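Local coordinates for RNA-binding protein RO60 (Deinococcus radiodurans, PDB 2NVO) that binds several small RNAs that accumulate during recovery from ultraviolet irradiation and contributes to the bacterium's resistance to that radiation, at residues 424-427 against 428-432; 526-529 against 530-533. All coordinates share one frame; numbering follows the deposited sequence.

Contact 1: 424-427 against 428-432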
ATOM      1  N   ASP A 424      27.936   2.606   0.786  1.00 12.95           N
ATOM      2  CA  ASP A 424      27.521   3.948   0.411  1.00 13.76           C
ATOM      3  C   ASP A 424      26.414   4.450   1.333  1.00 10.46           C
ATOM      4  O   ASP A 424      25.701   3.668   1.958  1.00 12.19           O
ATOM      5  CB  ASP A 424      27.032   3.962  -1.050  1.00 12.45           C
ATOM      6  CG  ASP A 424      28.158   4.173  -2.050  1.00 16.78           C
ATOM      7  OD1 ASP A 424      28.690   5.297  -2.138  1.00 19.62           O
ATOM      8  OD2 ASP A 424      28.505   3.223  -2.779  1.00 13.96           O
ATOM      9  N   THR A 425      26.288   5.765   1.429  1.00 11.63           N
ATOM     10  CA  THR A 425      25.104   6.370   2.018  1.00 11.66           C
ATOM     11  C   THR A 425      24.111   6.716   0.901  1.00 10.54           C
ATOM     12  O   THR A 425      24.437   6.639  -0.276  1.00  8.86           O
ATOM     13  CB  THR A 425      25.440   7.694   2.665  1.00 11.38           C
ATOM     14  OG1 THR A 425      26.177   8.485   1.729  1.00 13.36           O
ATOM     15  CG2 THR A 425      26.258   7.489   3.934  1.00 19.56           C
ATOM     16  N   LEU A 426      22.912   7.125   1.295  1.00 11.85           N
ATOM     17  CA  LEU A 426      21.905   7.561   0.340  1.00 11.62           C
ATOM     18  C   LEU A 426      22.496   8.683  -0.497  1.00  9.94           C
ATOM     19  O   LEU A 426      22.399   8.691  -1.713  1.00  9.06           O
ATOM     20  CB  LEU A 426      20.656   8.042   1.082  1.00 10.88           C
ATOM     21  CG  LEU A 426      19.542   8.560   0.163  1.00  8.57           C
ATOM     22  CD1 LEU A 426      19.161   7.486  -0.892  1.00  7.35           C
ATOM     23  CD2 LEU A 426      18.328   9.007   0.963  1.00 10.92           C
ATOM     24  N   GLU A 427      23.135   9.628   0.174  1.00 10.92           N
ATOM     25  CA  GLU A 427      23.747  10.773  -0.497  1.00 13.75           C
ATOM     26  C   GLU A 427      24.876  10.403  -1.478  1.00 12.22           C
ATOM     27  O   GLU A 427      24.919  10.916  -2.583  1.00 10.33           O
ATOM     28  CB  GLU A 427      24.246  11.782   0.547  1.00 20.16           C
ATOM     29  CG  GLU A 427      23.372  11.853   1.821  1.00 23.87           C
ATOM     30  CD  GLU A 427      23.668  10.721   2.824  1.00 23.43           C
ATOM     31  OE1 GLU A 427      24.837  10.570   3.266  1.00 30.01           O
ATOM     32  OE2 GLU A 427      22.729   9.996   3.188  1.00 20.69           O
ATOM     33  N   SER A 428      25.774   9.491  -1.099  1.00 13.86           N
ATOM     34  CA  SER A 428      26.862   9.141  -2.008  1.00 13.15           C
ATOM     35  C   SER A 428      26.367   8.288  -3.187  1.00 10.70           C
ATOM     36  O   SER A 428      26.860   8.415  -4.303  1.00 10.55           O
ATOM     37  CB  SER A 428      28.047   8.481  -1.263  1.00 12.83           C
ATOM     38  OG  SER A 428      27.670   7.261  -0.650  1.00 11.78           O
ATOM     39  N   ALA A 429      25.386   7.428  -2.939  1.00  9.95           N
ATOM     40  CA  ALA A 429      24.760   6.647  -4.011  1.00  8.47           C
ATOM     41  C   ALA A 429      24.042   7.572  -5.010  1.00  8.35           C
ATOM     42  O   ALA A 429      24.103   7.366  -6.209  1.00  5.58           O
ATOM     43  CB  ALA A 429      23.777   5.655  -3.432  1.00  5.97           C
ATOM     44  N   MET A 430      23.344   8.577  -4.495  1.00  8.29           N
ATOM     45  CA  MET A 430      22.670   9.535  -5.366  1.00  7.73           C
ATOM     46  C   MET A 430      23.648  10.171  -6.349  1.00  9.33           C
ATOM     47  O   MET A 430      23.355  10.296  -7.537  1.00  9.71           O
ATOM     48  CB  MET A 430      21.961  10.618  -4.533  1.00  8.27           C
ATOM     49  CG  MET A 430      20.641  10.156  -3.929  1.00  8.07           C
ATOM     50  SD  MET A 430      19.928  11.399  -2.840  1.00 10.97           S
ATOM     51  CE  MET A 430      19.632  12.726  -4.013  1.00 10.88           C
ATOM     52  N   GLN A 431      24.815  10.578  -5.855  1.00 10.78           N
ATOM     53  CA  GLN A 431      25.819  11.207  -6.712  1.00 12.92           C
ATOM     54  C   GLN A 431      26.416  10.243  -7.739  1.00 10.90           C
ATOM     55  O   GLN A 431      26.636  10.618  -8.890  1.00 11.55           O
ATOM     56  CB  GLN A 431      26.929  11.846  -5.873  1.00 16.94           C
ATOM     57  CG  GLN A 431      26.469  13.044  -5.052  1.00 23.47           C
ATOM     58  CD  GLN A 431      27.451  13.412  -3.947  1.00 29.66           C
ATOM     59  OE1 GLN A 431      27.351  14.485  -3.348  1.00 34.25           O
ATOM     60  NE2 GLN A 431      28.403  12.510  -3.662  1.00 31.09           N
ATOM     61  N   LYS A 432      26.666   8.999  -7.330  1.00 10.47           N
ATOM     62  CA  LYS A 432      27.137   7.989  -8.271  1.00 10.07           C
ATOM     63  C   LYS A 432      26.112   7.713  -9.351  1.00  9.81           C
ATOM     64  O   LYS A 432      26.458   7.226 -10.413  1.00  9.98           O
ATOM     65  CB  LYS A 432      27.506   6.685  -7.542  1.00  9.51           C
ATOM     66  CG  LYS A 432      28.795   6.807  -6.739  1.00 12.84           C
ATOM     67  CD  LYS A 432      29.113   5.519  -5.949  1.00 12.22           C
ATOM     68  CE  LYS A 432      30.414   5.691  -5.151  1.00 12.79           C
ATOM     69  NZ  LYS A 432      30.537   4.626  -4.139  1.00 19.11           N
TER
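D424 and K432 reach toward each other from opposite directions, one from just before a short helix and the other from its last turn, and meet as a two-pronged salt bridge. The ammonium sits in the mouth of the carboxylate: K432 NZ lies 2.8 Å from D424 OD1 and 2.8 Å from D424 OD2, taking the syn lone pair of each oxygen. A lysine chain extended beyond CG gives the needed length. D424 OD1 is gripped a second time, since S428 OG donates to its anti lone pair over 2.7 Å. K432 NZ on both oxygens, with S428 OG on OD1 and T421 N on OD2, restricts the rotation of the carboxylate. The hydroxyl that links D424 to the helix is also half of a capping box. T425, the N-cap residue, receives S428 N on its OG1 at 3.0 Å, and S428 OG in return accepts from T425 N at 2.9 Å. Both hydroxyls can turn back to these amides because each stands between its own backbone N and carbonyl carbon (chi1 50° for T425, 62° for S428). E427 curls back over the same end, where its OE1 takes a weak bond from T425 OG1. On another side of the helix the chemistry turns apolar: M430 SD packs 4.2 Å from L426 CG, the two chains crossing at a slant, and M430 continues onto N389, M390 and A393 of helix 388-402. Beyond the ion pair, K432 NZ also donates to G419 O.

Contact 2: 526-529 against 530-533; sequences MTAF and ARGE
The guanidinium of R531 lies back against the last turn of helix 522-530, with the methyl of T527 over one of its faces: CG2 stands 3.6 Å above the plane, displaced toward the rim. A528 fills the next place along the turn, its CB 3.7 Å from R531 NH2 and equally far from E533 OE2. Arginine and glutamate therefore close over the same alanine, and they are joined to each other by a salt bridge, R531 NH2 to E533 OE2 at 2.6 Å. The carboxylate oxygen is met on its syn side, though the partner is tilted 27° from the guanidinium plane. A bend at chi3 (-51°) folds the arginine along the helix. What brings these two side chains together is the backbone between them. G532, with its positive phi of 83°, reverses the chain in a Schellman motif: E533 N returns to A528 O at 2.9 Å, while G532 N reaches F529 O at 2.9 Å from above the carbonyl plane. Farther out, T527 OG1 is bonded to P523 O one turn earlier, which leaves CG2 as the branch that meets the arginine. M526 and F529 hold the helix to the sheet, both touching I493 of strand 491-496. The carbonyls of A528 and F529, at the end of the helix, thus receive amides from the departing chain, and the positive guanidinium near this C-terminal end is probably favourable to the helix dipole, while E533, which also has a long, weak ion pair with R95, probably offsets part of its charge.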
ATOM      1  N   MET A 526       7.148  -5.603  -6.362  1.00 10.31           N
ATOM      2  CA  MET A 526       8.283  -5.901  -7.226  1.00  9.26           C
ATOM      3  C   MET A 526       8.977  -7.151  -6.729  1.00  9.80           C
ATOM      4  O   MET A 526       9.389  -7.998  -7.510  1.00  7.59           O
ATOM      5  CB  MET A 526       9.265  -4.728  -7.279  1.00  6.01           C
ATOM      6  CG  MET A 526       8.748  -3.548  -8.117  1.00  7.85           C
ATOM      7  SD  MET A 526       9.659  -2.018  -7.846  1.00 12.07           S
ATOM      8  CE  MET A 526      11.222  -2.449  -8.489  1.00  6.78           C
ATOM      9  N   THR A 527       9.100  -7.251  -5.413  1.00 11.20           N
ATOM     10  CA  THR A 527       9.724  -8.415  -4.801  1.00 11.49           C
ATOM     11  C   THR A 527       8.875  -9.656  -5.062  1.00 12.69           C
ATOM     12  O   THR A 527       9.398 -10.706  -5.409  1.00 13.75           O
ATOM     13  CB  THR A 527       9.886  -8.211  -3.287  1.00  9.54           C
ATOM     14  OG1 THR A 527      10.780  -7.115  -3.057  1.00 15.17           O
ATOM     15  CG2 THR A 527      10.450  -9.471  -2.629  1.00 17.03           C
ATOM     16  N   ALA A 528       7.565  -9.536  -4.885  1.00 11.87           N
ATOM     17  CA  ALA A 528       6.680 -10.678  -5.116  1.00 12.61           C
ATOM     18  C   ALA A 528       6.784 -11.130  -6.561  1.00 14.77           C
ATOM     19  O   ALA A 528       6.828 -12.323  -6.852  1.00 13.97           O
ATOM     20  CB  ALA A 528       5.240 -10.322  -4.775  1.00 13.76           C
ATOM     21  N   PHE A 529       6.821 -10.164  -7.476  1.00 11.57           N
ATOM     22  CA  PHE A 529       6.972 -10.469  -8.897  1.00 10.53           C
ATOM     23  C   PHE A 529       8.293 -11.195  -9.176  1.00 10.62           C
ATOM     24  O   PHE A 529       8.327 -12.185  -9.911  1.00 12.88           O
ATOM     25  CB  PHE A 529       6.887  -9.180  -9.722  1.00 10.32           C
ATOM     26  CG  PHE A 529       7.254  -9.361 -11.164  1.00 10.89           C
ATOM     27  CD1 PHE A 529       8.499  -8.983 -11.620  1.00 10.01           C
ATOM     28  CD2 PHE A 529       6.354  -9.912 -12.060  1.00 12.99           C
ATOM     29  CE1 PHE A 529       8.849  -9.135 -12.946  1.00 10.07           C
ATOM     30  CE2 PHE A 529       6.698 -10.075 -13.397  1.00 13.61           C
ATOM     31  CZ  PHE A 529       7.957  -9.693 -13.837  1.00 10.33           C
ATOM     32  N   ALA A 530       9.385 -10.701  -8.603  1.00 11.02           N
ATOM     33  CA  ALA A 530      10.699 -11.281  -8.867  1.00 11.82           C
ATOM     34  C   ALA A 530      10.774 -12.721  -8.357  1.00 14.52           C
ATOM     35  O   ALA A 530      11.481 -13.551  -8.930  1.00 11.06           O
ATOM     36  CB  ALA A 530      11.802 -10.448  -8.226  1.00 12.41           C
ATOM     37  N   ARG A 531      10.053 -12.993  -7.271  1.00 15.89           N
ATOM     38  CA  ARG A 531      10.003 -14.335  -6.690  1.00 17.36           C
ATOM     39  C   ARG A 531       9.100 -15.259  -7.495  1.00 19.43           C
ATOM     40  O   ARG A 531       8.968 -16.434  -7.161  1.00 20.16           O
ATOM     41  CB  ARG A 531       9.496 -14.283  -5.246  1.00 19.49           C
ATOM     42  CG  ARG A 531      10.443 -13.643  -4.257  1.00 20.25           C
ATOM     43  CD  ARG A 531       9.872 -13.652  -2.824  1.00 22.18           C
ATOM     44  NE  ARG A 531       8.510 -13.122  -2.772  1.00 30.26           N
ATOM     45  CZ  ARG A 531       8.014 -12.418  -1.756  1.00 28.36           C
ATOM     46  NH1 ARG A 531       8.772 -12.149  -0.700  1.00 36.62           N
ATOM     47  NH2 ARG A 531       6.761 -11.976  -1.794  1.00 27.23           N
ATOM     48  N   GLY A 532       8.469 -14.731  -8.541  1.00 17.21           N
ATOM     49  CA  GLY A 532       7.567 -15.511  -9.370  1.00 15.21           C
ATOM     50  C   GLY A 532       6.140 -15.643  -8.845  1.00 18.19           C
ATOM     51  O   GLY A 532       5.396 -16.499  -9.312  1.00 18.89           O
ATOM     52  N   GLU A 533       5.753 -14.800  -7.888  1.00 17.91           N
ATOM     53  CA  GLU A 533       4.435 -14.895  -7.247  1.00 20.45           C
ATOM     54  C   GLU A 533       3.341 -13.984  -7.848  1.00 21.32           C
ATOM     55  O   GLU A 533       2.225 -13.935  -7.335  1.00 22.34           O
ATOM     56  CB  GLU A 533       4.559 -14.602  -5.742  1.00 21.63           C
ATOM     57  CG  GLU A 533       5.556 -15.483  -5.007  1.00 24.00           C
ATOM     58  CD  GLU A 533       6.023 -14.883  -3.685  1.00 29.27           C
ATOM     59  OE1 GLU A 533       6.816 -15.539  -2.976  1.00 32.65           O
ATOM     60  OE2 GLU A 533       5.613 -13.752  -3.349  1.00 34.18           O
TER

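In the fold
Both contacts lie in the VWFA-like domain that closes the ring, yet they finish opposite ends of helices, their centres 26 Å apart and without touching. Both are partly buried. Contact 1, the more exposed, begins the short helix 426-432 toward the outside of the chain, beside helix 388-402; contact 2, the more buried, ends helix 522-530 nearer the middle, where M526 and F529 cover the central sheet. At 424-432 side-chain hydroxyls take up backbone amides, and a carboxylate takes up a hydroxyl and an ammonium, whereas at 526-533 backbone amides answer carbonyls and a glycine makes the turn. Each adds a salt bridge, spanning the whole helix in contact 1 but confined to the departing chain in contact 2.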